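Local structure of separin (Saccharomyces cerevisiae, 5U1T) at residues A[701-706]-A[747-752]. The protein cleaves the MCD1/SCC1 subunit of cohesin at the onset of anaphase, acting as a caspase-like cysteine protease that securin holds inactive for most of the cell cycle. Residues are numbered along the deposited sequence; the frame is centred on the assembly and turned at random.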
# COMPACT_ATOMS: atom_id res chain seq x y z
N THR A 701 -10.84 21.02 0.14
CA THR A 701 -11.75 21.34 -0.92
C THR A 701 -11.14 21.03 -2.27
O THR A 701 -11.70 20.29 -3.04
CB THR A 701 -12.21 22.81 -0.87
OG1 THR A 701 -12.34 23.23 0.49
CG2 THR A 701 -13.53 22.96 -1.54
N ALA A 702 -9.99 21.60 -2.54
CA ALA A 702 -9.33 21.38 -3.80
C ALA A 702 -9.06 19.92 -4.04
O ALA A 702 -9.19 19.43 -5.14
CB ALA A 702 -8.04 22.16 -3.85
N PHE A 703 -8.67 19.24 -2.99
CA PHE A 703 -8.38 17.84 -3.08
C PHE A 703 -9.61 17.10 -3.51
O PHE A 703 -9.58 16.36 -4.45
CB PHE A 703 -7.94 17.38 -1.71
CG PHE A 703 -7.68 15.92 -1.60
CD1 PHE A 703 -8.70 15.04 -1.40
CD2 PHE A 703 -6.41 15.45 -1.67
CE1 PHE A 703 -8.46 13.71 -1.30
CE2 PHE A 703 -6.16 14.11 -1.57
CZ PHE A 703 -7.19 13.24 -1.38
N GLN A 704 -10.71 17.33 -2.82
CA GLN A 704 -11.95 16.63 -3.14
C GLN A 704 -12.42 16.96 -4.54
O GLN A 704 -12.97 16.10 -5.22
CB GLN A 704 -13.04 16.99 -2.13
CG GLN A 704 -12.93 16.28 -0.78
CD GLN A 704 -13.84 16.91 0.27
OE1 GLN A 704 -14.77 17.65 -0.06
NE2 GLN A 704 -13.57 16.62 1.55
N ILE A 705 -12.21 18.19 -4.99
CA ILE A 705 -12.63 18.52 -6.35
C ILE A 705 -11.84 17.68 -7.34
O ILE A 705 -12.40 17.11 -8.27
CB ILE A 705 -12.43 19.99 -6.69
CG1 ILE A 705 -13.18 20.89 -5.68
CG2 ILE A 705 -12.89 20.25 -8.11
CD1 ILE A 705 -14.70 20.89 -5.81
N TYR A 706 -10.54 17.59 -7.11
CA TYR A 706 -9.67 16.92 -8.05
C TYR A 706 -9.97 15.42 -8.18
O TYR A 706 -10.21 14.92 -9.29
CB TYR A 706 -8.21 17.10 -7.67
CG TYR A 706 -7.35 16.50 -8.74
CD1 TYR A 706 -7.37 17.04 -10.02
CD2 TYR A 706 -6.58 15.37 -8.50
CE1 TYR A 706 -6.62 16.50 -11.02
CE2 TYR A 706 -5.82 14.82 -9.51
CZ TYR A 706 -5.84 15.39 -10.77
OH TYR A 706 -5.09 14.85 -11.79
N ALA A 747 -8.84 10.79 4.64
CA ALA A 747 -8.99 10.72 6.09
C ALA A 747 -8.04 11.73 6.77
O ALA A 747 -8.46 12.47 7.66
CB ALA A 747 -8.72 9.31 6.60
N LYS A 748 -6.78 11.74 6.33
CA LYS A 748 -5.75 12.61 6.89
C LYS A 748 -6.13 14.09 6.71
O LYS A 748 -5.99 14.89 7.63
CB LYS A 748 -4.40 12.31 6.23
CG LYS A 748 -3.17 12.65 7.06
CD LYS A 748 -1.88 12.43 6.26
CE LYS A 748 -0.63 12.62 7.12
NZ LYS A 748 -0.41 11.46 8.02
N LEU A 749 -6.62 14.45 5.53
CA LEU A 749 -7.00 15.83 5.27
C LEU A 749 -8.17 16.27 6.13
O LEU A 749 -8.12 17.33 6.77
CB LEU A 749 -7.37 16.04 3.81
CG LEU A 749 -6.21 16.46 2.92
CD1 LEU A 749 -6.75 16.87 1.60
CD2 LEU A 749 -5.42 17.58 3.53
N ASN A 750 -9.24 15.47 6.11
CA ASN A 750 -10.44 15.73 6.90
C ASN A 750 -10.13 15.92 8.38
O ASN A 750 -10.59 16.88 9.01
CB ASN A 750 -11.43 14.58 6.73
CG ASN A 750 -12.44 14.85 5.65
OD1 ASN A 750 -12.91 15.97 5.48
ND2 ASN A 750 -12.79 13.81 4.90
N ILE A 751 -9.32 15.02 8.94
CA ILE A 751 -9.02 15.06 10.36
C ILE A 751 -8.09 16.22 10.71
O ILE A 751 -8.22 16.82 11.78
CB ILE A 751 -8.41 13.73 10.85
CG1 ILE A 751 -8.52 13.64 12.37
CG2 ILE A 751 -6.97 13.54 10.40
CD1 ILE A 751 -9.95 13.53 12.85
N LYS A 752 -7.16 16.55 9.81
CA LYS A 752 -6.30 17.71 10.04
C LYS A 752 -7.16 18.98 9.97
O LYS A 752 -6.78 20.03 10.47
CB LYS A 752 -5.12 17.75 9.03
CG LYS A 752 -3.99 16.72 9.35
CD LYS A 752 -2.71 16.86 8.49
CE LYS A 752 -1.55 16.01 9.04
NZ LYS A 752 -0.32 16.06 8.18
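L749 reaches F703 with a single methyl group. Its CD1 sits 3.5 Å from CG of F703 and 3.6 Å from CB of the same phenylalanine, so the methyl rests at the root of the ring, where it joins the side chain, and not out by CZ. CD2 of F703 is also close, 3.6 Å from that CD1, while the ring's CD1 lies a little farther off. The methyl comes in at a slant, neither squarely over the ring nor at its rim. Both residues send their CB toward the opposite segment, which is how CB of F703 comes to meet the leucine methyl. In F703, CG stands anti to the backbone N (chi1 176°), which puts CG, and with it the ring, beside the carbonyl carbon. W696 meets the F703 ring edge-to-face and F707 packs against it at about 45°, giving the ring aromatic neighbours as well; V693 touches L749.

The two segments belong to helices 700-714 and 729-752, part of the helical domain of separase, and the contact is far from the predicted catalytic cysteine. Within 701-706 and 747-752 the nearest CA atoms are those of F703 and L749, 8.7 Å apart.

Beside this apolar pair, the extended Q704 chain carries its amide close to N750, the two side chains crossing at about a right angle. NE2 of Q704 stops 4.0 Å from OD1 of N750, too far for a hydrogen bond, with the two amide planes turned 54° from each other. N750 finds its polar partners beyond this pair: OD1 accepts a hydrogen bond from ND2 of N755, and ND2 makes a weak one to D762 on helix 756-775. N750 is buried and Q704 exposed.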